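Local structure of glutamyl endopeptidase (Staphylococcus epidermidis, 6PYM) at residues G82-P87 with I96-P101; E43-T48 with N208-I213; P135-L140 with S163-N168. The protein is a secreted serine protease of the S1B family that preferentially cleaves peptide bonds on the carbonyl side of glutamic acid. The protein carries 1 engineered substitution. All coordinates share one frame; numbering follows the deposited sequence.

Contact 1: G82-P87 with I96-P101; sequences GQEIIP and ILRVSP
Arg98 O takes two backbone donors at once, Gln83 N at 2.7 Å and Glu84 N at 3.1 Å; two consecutive residues of one strand thus face a single residue of the other, which defines a classic beta bulge. The first donor lies in the carbonyl plane, whereas the second is tilted out of it. From Glu84 onward the register is regular: Glu84 and Arg98 form one antiparallel hydrogen-bonded pair, closed by Arg98 N to Glu84 O, and Ile86 and Ile96 form the next, in which Ile86 N reaches Ile96 O in a nearly straight bond (N-H...O 173°) and Ile96 N returns to Ile86 O.

The segments belong to strands 80-87 and 95-99, a beta hairpin within the six-stranded antiparallel barrel of this trypsin-like protease, and the loop joining them carries Asp93, a predicted member of the charge relay system.

Charged and polar side chains meet on the face bearing Glu84, Ile86, Ile96 and Arg98. Glu84, with CG anti to the backbone N and an extended chain, runs alongside Arg98 and brings OE1 to NH1 at 3.0 Å, near the guanidinium plane. The salt bridge has weak hydrogen-bond geometry, with an N-H...O angle of 125° and the carboxylate turned 67° from the guanidinium. Arg98 NE has a stronger partner in Glu45 of the adjacent strand. Gln83 also lies beside the arginine, its OE1 touching Arg98 CG and CD. Ile86 CD1 sits over one face of the guanidinium, 3.6 Å from Arg98 NH1.

Apolar pairs occupy both faces of the sheet. Ile86 CB meets Ile96 CB on the face of the salt bridge. On the opposite face, Leu97 CD1 packs against Ile85 CG1 at 3.7 Å.

Contact 2: E43-T48 with N208-I213; sequences ENEILT and NNIPDI
Ile210 and Glu45 share the broadest part of this contact, their side chains lying alongside one another with opposite senses: Ile210 CG1 lies 4.0 Å from Glu45 CG, CD1 approaches Glu45 CB, and CG2 sits beside Glu45 OE1. The packing therefore involves the aliphatic part of the glutamate as well as one carboxylate oxygen. A bend at chi2 (84°) turns Glu45 CD off the extended line of the chain. Asn44 N donates to Glu45 OE1 at 2.9 Å, from above the carboxylate plane, and OE2 forms a salt bridge with Arg98.

Asp212 supplies the direct polar link. Its OD2 accepts Glu43 N at 2.9 Å through the syn lone pair, although the bond is bent, with an N-H...O angle of 132°. The other oxygen, OD1, stands 4.5 Å from Glu45 OE1; a water donates to both, at 2.7 Å each, and so bridges two acceptors that would otherwise probably repel. Asp212 lies in a type I turn from Ile210 to Ile213, closed by Ile213 N to Ile210 O.

The contact joins the start of barrel strand 45-48 to the tail leaving helix 200-209. Ile210 also touches Ile96 of strand 95-99 and Val41 of strand 34-42, while Leu47 packs on Leu206 of the helix.

Contact 3: P135-L140 with S163-N168; sequences PGDKPL and STVGGN
Gly136 N donates to Gly166 O at 2.7 Å, the direct hydrogen bond between two loops that each make a beta turn. The donor is tilted from the carbonyl plane and the N-H...O angle is 137°, so the bond is short but bent. Residues 135-138 form a type I turn; residues 165-168 form a type II turn, closed by Asn168 N to Val165 O at 2.8 Å. The closest alpha carbons are those of Pro135 and Gly167, 4.5 Å apart. Gly167, with phi 112°, occupies the third position of its turn, where a CB would press on the preceding carbonyl oxygen and on Gly136 N. Gly136 likewise has no CB to collide with Gly166 O. Glycine at both places lets the backbones approach this closely.

Among the side chains, Val165 is directed at the other loop. Asp137 crosses it at about a right angle, and OD1 rests 3.5 Å from Val165 CB and equally near CG2. The carboxylate is held by a salt bridge to Arg8 through OD2 while OD1 and CG rest on the valine. Pro135 CB touches Val165 CB and also lies 3.5 Å from Asn168 OD1. That oxygen accepts Val165 N at 3.0 Å, in the amide plane and on a lone pair, in an almost straight bond (170°) that braces the turn just before Ala169, the engineered residue at the predicted charge-relay position. By its place in the sequence, this turn probably corresponds to the loop that forms the oxyanion hole in trypsin-like proteases.

One loop connects strands 128-133 and 143-154, the other strands 157-160 and 172-174; Arg8 of strand 8-11 touches Pro135 and Val165, and His184 of strand 180-188 touches Asn168.

Overall arrangement
From the N terminus, the chain first enters 43-48, the opening side of contact 2, whose partner 208-213 arrives only after most of the fold is complete. Contact 1 closes a short hairpin inside this long loop, and contact 3 closes a later loop spanning strands 143-154 and 157-160; the two follow in series, both nested within contact 2. Contacts 1 and 2 touch through the neighbouring barrel strands 95-99 and 45-48. Contact 3 joins loops of the seven-stranded sheet, its centre about 25 Å from that of contact 2, across the chain's centre. Contact 2 ties the C-terminal tail back to the first barrel.

Contact 1: G82-P87 with I96-P101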
loop_
_atom_site.group_PDB
_atom_site.type_symbol
_atom_site.label_atom_id
_atom_site.label_comp_id
_atom_site.label_asym_id
_atom_site.label_seq_id
_atom_site.Cartn_x
_atom_site.Cartn_y
_atom_site.Cartn_z
ATOM N N GLY A 82 -6.120 -0.950 14.001
ATOM C CA GLY A 82 -5.159 -2.029 14.036
ATOM C C GLY A 82 -5.393 -3.000 15.175
ATOM O O GLY A 82 -5.735 -2.595 16.291
ATOM N N GLN A 83 -5.211 -4.280 14.899
ATOM C CA GLN A 83 -5.409 -5.347 15.869
ATOM C C GLN A 83 -4.163 -6.187 16.078
ATOM O O GLN A 83 -3.846 -6.541 17.219
ATOM C CB GLN A 83 -6.582 -6.250 15.433
ATOM C CG GLN A 83 -7.016 -7.281 16.475
ATOM C CD GLN A 83 -6.262 -8.590 16.364
ATOM O OE1 GLN A 83 -5.841 -8.992 15.280
ATOM N NE2 GLN A 83 -6.088 -9.269 17.493
ATOM N N GLU A 84 -3.433 -6.513 15.011
ATOM C CA GLU A 84 -2.227 -7.316 15.130
ATOM C C GLU A 84 -1.280 -6.972 13.990
ATOM O O GLU A 84 -1.700 -6.890 12.830
ATOM C CB GLU A 84 -2.567 -8.811 15.090
ATOM C CG GLU A 84 -1.373 -9.725 15.314
ATOM C CD GLU A 84 -1.746 -11.197 15.278
ATOM O OE1 GLU A 84 -2.822 -11.530 14.736
ATOM O OE2 GLU A 84 -0.958 -12.017 15.794
ATOM N N ILE A 85 -0.002 -6.800 14.321
ATOM C CA ILE A 85 1.044 -6.540 13.340
ATOM C C ILE A 85 1.777 -7.842 13.066
ATOM O O ILE A 85 2.258 -8.499 14.000
ATOM C CB ILE A 85 2.018 -5.469 13.852
ATOM C CG1 ILE A 85 1.301 -4.123 13.982
ATOM C CG2 ILE A 85 3.241 -5.390 12.944
ATOM C CD1 ILE A 85 2.049 -3.131 14.833
ATOM N N ILE A 86 1.862 -8.221 11.794
ATOM C CA ILE A 86 2.560 -9.430 11.372
ATOM C C ILE A 86 3.691 -9.028 10.431
ATOM O O ILE A 86 3.466 -8.892 9.220
ATOM C CB ILE A 86 1.604 -10.414 10.680
ATOM C CG1 ILE A 86 0.354 -10.665 11.528
ATOM C CG2 ILE A 86 2.313 -11.720 10.403
ATOM C CD1 ILE A 86 -0.758 -11.359 10.770
ATOM N N PRO A 87 4.904 -8.808 10.929
ATOM C CA PRO A 87 5.998 -8.414 10.031
ATOM C C PRO A 87 6.418 -9.571 9.137
ATOM O O PRO A 87 6.412 -10.731 9.554
ATOM C CB PRO A 87 7.127 -8.032 10.995
ATOM C CG PRO A 87 6.834 -8.816 12.244
ATOM C CD PRO A 87 5.332 -8.881 12.339
ATOM N N ILE A 96 2.041 -7.189 7.340
ATOM C CA ILE A 96 0.588 -7.284 7.337
ATOM C C ILE A 96 0.093 -6.582 8.585
ATOM O O ILE A 96 0.638 -6.786 9.678
ATOM C CB ILE A 96 0.131 -8.753 7.347
ATOM C CG1 ILE A 96 0.638 -9.502 6.111
ATOM C CG2 ILE A 96 -1.390 -8.836 7.482
ATOM C CD1 ILE A 96 0.478 -11.021 6.202
ATOM N N LEU A 97 -0.929 -5.754 8.438
ATOM C CA LEU A 97 -1.656 -5.228 9.586
ATOM C C LEU A 97 -3.054 -5.822 9.537
ATOM O O LEU A 97 -3.811 -5.571 8.593
ATOM C CB LEU A 97 -1.721 -3.703 9.592
ATOM C CG LEU A 97 -2.509 -3.109 10.767
ATOM C CD1 LEU A 97 -1.833 -3.389 12.107
ATOM C CD2 LEU A 97 -2.707 -1.627 10.577
ATOM N N ARG A 98 -3.375 -6.645 10.529
ATOM C CA ARG A 98 -4.735 -7.120 10.703
ATOM C C ARG A 98 -5.499 -6.062 11.479
ATOM O O ARG A 98 -4.990 -5.535 12.474
ATOM C CB ARG A 98 -4.714 -8.437 11.476
ATOM C CG ARG A 98 -6.057 -9.111 11.649
ATOM C CD ARG A 98 -5.855 -10.572 12.032
ATOM N NE ARG A 98 -5.340 -11.340 10.902
ATOM C CZ ARG A 98 -4.408 -12.282 10.992
ATOM N NH1 ARG A 98 -3.867 -12.584 12.163
ATOM N NH2 ARG A 98 -4.014 -12.920 9.898
ATOM N N VAL A 99 -6.701 -5.733 11.015
ATOM C CA VAL A 99 -7.532 -4.719 11.643
ATOM C C VAL A 99 -8.796 -5.361 12.195
ATOM O O VAL A 99 -9.274 -6.389 11.699
ATOM C CB VAL A 99 -7.883 -3.557 10.684
ATOM C CG1 VAL A 99 -6.627 -2.786 10.306
ATOM C CG2 VAL A 99 -8.595 -4.071 9.438
ATOM N N SER A 100 -9.349 -4.725 13.223
ATOM C CA SER A 100 -10.614 -5.152 13.791
ATOM C C SER A 100 -11.764 -4.769 12.865
ATOM O O SER A 100 -11.625 -3.877 12.024
ATOM C CB SER A 100 -10.821 -4.472 15.143
ATOM O OG SER A 100 -9.840 -4.880 16.079
ATOM N N PRO A 101 -12.919 -5.426 13.002
ATOM C CA PRO A 101 -14.120 -4.938 12.317
ATOM C C PRO A 101 -14.471 -3.544 12.815
ATOM O O PRO A 101 -14.011 -3.100 13.869
ATOM C CB PRO A 101 -15.206 -5.947 12.726
ATOM C CG PRO A 101 -14.472 -7.139 13.244
ATOM C CD PRO A 101 -13.187 -6.627 13.813
#

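Contact 2: E43-T48 with N208-I213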
loop_
_atom_site.group_PDB
_atom_site.type_symbol
_atom_site.label_atom_id
_atom_site.label_comp_id
_atom_site.label_asym_id
_atom_site.label_seq_id
_atom_site.Cartn_x
_atom_site.Cartn_y
_atom_site.Cartn_z
ATOM N N GLU A 43 -9.798 -10.293 4.172
ATOM C CA GLU A 43 -10.991 -9.987 4.957
ATOM C C GLU A 43 -10.713 -8.986 6.071
ATOM O O GLU A 43 -11.530 -8.096 6.336
ATOM C CB GLU A 43 -11.558 -11.282 5.538
ATOM C CG GLU A 43 -12.838 -11.076 6.325
ATOM C CD GLU A 43 -14.064 -11.008 5.437
ATOM O OE1 GLU A 43 -13.913 -10.950 4.198
ATOM O OE2 GLU A 43 -15.186 -11.018 5.982
ATOM N N ASN A 44 -9.578 -9.134 6.759
ATOM C CA ASN A 44 -9.224 -8.262 7.875
ATOM C C ASN A 44 -7.819 -7.690 7.742
ATOM O O ASN A 44 -7.211 -7.338 8.755
ATOM C CB ASN A 44 -9.337 -8.998 9.215
ATOM C CG ASN A 44 -10.737 -9.501 9.483
ATOM O OD1 ASN A 44 -11.650 -8.711 9.715
ATOM N ND2 ASN A 44 -10.917 -10.821 9.447
ATOM N N GLU A 45 -7.272 -7.606 6.531
ATOM C CA GLU A 45 -5.835 -7.400 6.402
ATOM C C GLU A 45 -5.483 -6.366 5.349
ATOM O O GLU A 45 -6.052 -6.355 4.250
ATOM C CB GLU A 45 -5.117 -8.702 6.028
ATOM C CG GLU A 45 -5.063 -9.736 7.146
ATOM C CD GLU A 45 -6.315 -10.594 7.258
ATOM O OE1 GLU A 45 -7.111 -10.667 6.298
ATOM O OE2 GLU A 45 -6.471 -11.219 8.331
ATOM N N ILE A 46 -4.494 -5.540 5.686
ATOM C CA ILE A 46 -3.824 -4.672 4.728
ATOM C C ILE A 46 -2.348 -5.040 4.696
ATOM O O ILE A 46 -1.806 -5.629 5.635
ATOM C CB ILE A 46 -3.997 -3.162 5.024
ATOM C CG1 ILE A 46 -3.212 -2.740 6.269
ATOM C CG2 ILE A 46 -5.468 -2.800 5.169
ATOM C CD1 ILE A 46 -3.008 -1.233 6.377
ATOM N N LEU A 47 -1.697 -4.674 3.596
ATOM C CA LEU A 47 -0.243 -4.623 3.523
ATOM C C LEU A 47 0.218 -3.177 3.637
ATOM O O LEU A 47 -0.419 -2.257 3.108
ATOM C CB LEU A 47 0.283 -5.190 2.206
ATOM C CG LEU A 47 -0.191 -6.611 1.896
ATOM C CD1 LEU A 47 0.407 -7.091 0.581
ATOM C CD2 LEU A 47 0.102 -7.571 3.042
ATOM N N THR A 48 1.344 -2.994 4.317
ATOM C CA THR A 48 2.032 -1.717 4.422
ATOM C C THR A 48 3.500 -2.015 4.743
ATOM O O THR A 48 3.964 -3.148 4.563
ATOM C CB THR A 48 1.310 -0.808 5.433
ATOM O OG1 THR A 48 1.918 0.485 5.437
ATOM C CG2 THR A 48 1.362 -1.396 6.834
ATOM N N ASN A 208 0.060 -17.905 3.895
ATOM C CA ASN A 208 0.090 -18.514 5.217
ATOM C C ASN A 208 -0.489 -17.632 6.306
ATOM O O ASN A 208 -0.674 -18.108 7.432
ATOM C CB ASN A 208 1.505 -18.968 5.542
ATOM C CG ASN A 208 1.911 -20.152 4.699
ATOM O OD1 ASN A 208 1.105 -21.051 4.470
ATOM N ND2 ASN A 208 3.133 -20.141 4.201
ATOM N N ASN A 209 -0.797 -16.375 6.003
ATOM C CA ASN A 209 -1.394 -15.470 6.970
ATOM C C ASN A 209 -2.728 -14.901 6.536
ATOM O O ASN A 209 -3.469 -14.397 7.387
ATOM C CB ASN A 209 -0.447 -14.303 7.267
ATOM C CG ASN A 209 0.734 -14.733 8.069
ATOM O OD1 ASN A 209 0.652 -14.811 9.295
ATOM N ND2 ASN A 209 1.833 -15.043 7.401
ATOM N N ILE A 210 -3.060 -14.980 5.252
ATOM C CA ILE A 210 -4.236 -14.333 4.686
ATOM C C ILE A 210 -4.884 -15.379 3.790
ATOM O O ILE A 210 -4.578 -15.449 2.590
ATOM C CB ILE A 210 -3.841 -13.079 3.891
ATOM C CG1 ILE A 210 -2.945 -12.163 4.727
ATOM C CG2 ILE A 210 -5.081 -12.328 3.428
ATOM C CD1 ILE A 210 -2.411 -10.967 3.970
ATOM N N PRO A 211 -5.741 -16.242 4.332
ATOM C CA PRO A 211 -6.146 -17.430 3.564
ATOM C C PRO A 211 -6.893 -17.095 2.292
ATOM O O PRO A 211 -6.818 -17.866 1.328
ATOM C CB PRO A 211 -6.989 -18.238 4.560
ATOM C CG PRO A 211 -7.372 -17.264 5.634
ATOM C CD PRO A 211 -6.260 -16.259 5.707
ATOM N N ASP A 212 -7.570 -15.947 2.256
ATOM C CA ASP A 212 -8.328 -15.497 1.099
ATOM C C ASP A 212 -7.518 -14.635 0.135
ATOM O O ASP A 212 -8.111 -14.027 -0.761
ATOM C CB ASP A 212 -9.611 -14.766 1.536
ATOM C CG ASP A 212 -9.339 -13.540 2.416
ATOM O OD1 ASP A 212 -8.235 -13.419 2.979
ATOM O OD2 ASP A 212 -10.249 -12.691 2.568
ATOM N N ILE A 213 -6.190 -14.586 0.278
ATOM C CA ILE A 213 -5.376 -13.784 -0.633
ATOM C C ILE A 213 -5.651 -14.193 -2.076
ATOM O O ILE A 213 -5.729 -15.384 -2.403
ATOM C CB ILE A 213 -3.885 -13.885 -0.262
ATOM C CG1 ILE A 213 -3.099 -12.748 -0.915
ATOM C CG2 ILE A 213 -3.294 -15.244 -0.641
ATOM C CD1 ILE A 213 -3.216 -11.428 -0.175
HETATM O O HOH W 1 -8.036 -13.164 5.653
#

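Contact 3: P135-L140 with S163-N168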
loop_
_atom_site.group_PDB
_atom_site.type_symbol
_atom_site.label_atom_id
_atom_site.label_comp_id
_atom_site.label_asym_id
_atom_site.label_seq_id
_atom_site.Cartn_x
_atom_site.Cartn_y
_atom_site.Cartn_z
ATOM N N PRO A 135 0.512 10.742 -0.628
ATOM C CA PRO A 135 1.724 11.554 -0.444
ATOM C C PRO A 135 1.491 12.743 0.473
ATOM O O PRO A 135 0.487 13.450 0.368
ATOM C CB PRO A 135 2.045 12.030 -1.867
ATOM C CG PRO A 135 0.724 12.000 -2.582
ATOM C CD PRO A 135 0.019 10.795 -2.012
ATOM N N GLY A 136 2.475 13.003 1.335
ATOM C CA GLY A 136 2.373 14.043 2.346
ATOM C C GLY A 136 2.557 15.467 1.865
ATOM O O GLY A 136 2.338 16.395 2.653
ATOM N N ASP A 137 2.958 15.680 0.614
ATOM C CA ASP A 137 2.988 17.042 0.099
ATOM C C ASP A 137 1.620 17.521 -0.352
ATOM O O ASP A 137 1.437 18.726 -0.560
ATOM C CB ASP A 137 4.018 17.192 -1.025
ATOM C CG ASP A 137 3.696 16.355 -2.253
ATOM O OD1 ASP A 137 3.256 15.190 -2.115
ATOM O OD2 ASP A 137 3.913 16.851 -3.377
ATOM N N LYS A 138 0.660 16.624 -0.476
ATOM C CA LYS A 138 -0.692 16.950 -0.876
ATOM C C LYS A 138 -1.575 17.072 0.354
ATOM O O LYS A 138 -1.162 16.736 1.467
ATOM C CB LYS A 138 -1.201 15.866 -1.831
ATOM C CG LYS A 138 -0.270 15.611 -3.013
ATOM C CD LYS A 138 -0.033 16.848 -3.870
ATOM C CE LYS A 138 0.601 16.447 -5.186
ATOM N NZ LYS A 138 0.916 17.608 -6.058
ATOM N N PRO A 139 -2.811 17.560 0.202
ATOM C CA PRO A 139 -3.675 17.695 1.378
ATOM C C PRO A 139 -3.904 16.342 2.037
ATOM O O PRO A 139 -3.942 15.294 1.373
ATOM C CB PRO A 139 -4.971 18.279 0.807
ATOM C CG PRO A 139 -4.536 19.005 -0.426
ATOM C CD PRO A 139 -3.438 18.144 -0.998
ATOM N N LEU A 140 -4.035 16.369 3.361
ATOM C CA LEU A 140 -4.085 15.140 4.140
ATOM C C LEU A 140 -5.187 14.218 3.630
ATOM O O LEU A 140 -6.305 14.657 3.339
ATOM C CB LEU A 140 -4.307 15.462 5.617
ATOM C CG LEU A 140 -4.203 14.288 6.593
ATOM C CD1 LEU A 140 -2.790 13.735 6.638
ATOM C CD2 LEU A 140 -4.668 14.706 7.982
ATOM N N SER A 163 7.799 9.366 -9.314
ATOM C CA SER A 163 7.980 10.148 -8.094
ATOM C C SER A 163 7.025 9.732 -6.974
ATOM O O SER A 163 5.871 9.359 -7.209
ATOM C CB SER A 163 7.761 11.628 -8.388
ATOM O OG SER A 163 8.791 12.174 -9.192
ATOM N N THR A 164 7.524 9.829 -5.737
ATOM C CA THR A 164 6.741 9.610 -4.528
ATOM C C THR A 164 7.234 10.586 -3.468
ATOM O O THR A 164 8.329 11.141 -3.579
ATOM C CB THR A 164 6.906 8.180 -3.988
ATOM O OG1 THR A 164 8.266 7.981 -3.595
ATOM C CG2 THR A 164 6.534 7.133 -5.031
ATOM N N VAL A 165 6.424 10.786 -2.427
ATOM C CA VAL A 165 6.748 11.701 -1.337
ATOM C C VAL A 165 6.375 11.035 -0.024
ATOM O O VAL A 165 5.392 10.293 0.046
ATOM C CB VAL A 165 5.996 13.053 -1.498
ATOM C CG1 VAL A 165 6.202 13.974 -0.285
ATOM C CG2 VAL A 165 6.442 13.765 -2.762
ATOM N N GLY A 166 7.149 11.328 1.025
ATOM C CA GLY A 166 6.846 10.890 2.376
ATOM C C GLY A 166 5.362 10.906 2.668
ATOM O O GLY A 166 4.684 11.914 2.463
ATOM N N GLY A 167 4.849 9.766 3.137
ATOM C CA GLY A 167 3.430 9.471 3.206
ATOM C C GLY A 167 3.028 8.366 2.252
ATOM O O GLY A 167 2.104 7.594 2.548
ATOM N N ASN A 168 3.741 8.248 1.133
ATOM C CA ASN A 168 3.522 7.153 0.199
ATOM C C ASN A 168 3.941 5.801 0.762
ATOM O O ASN A 168 3.527 4.791 0.195
ATOM C CB ASN A 168 4.290 7.382 -1.109
ATOM C CG ASN A 168 3.472 8.090 -2.185
ATOM O OD1 ASN A 168 3.871 9.152 -2.665
ATOM N ND2 ASN A 168 2.361 7.484 -2.609
#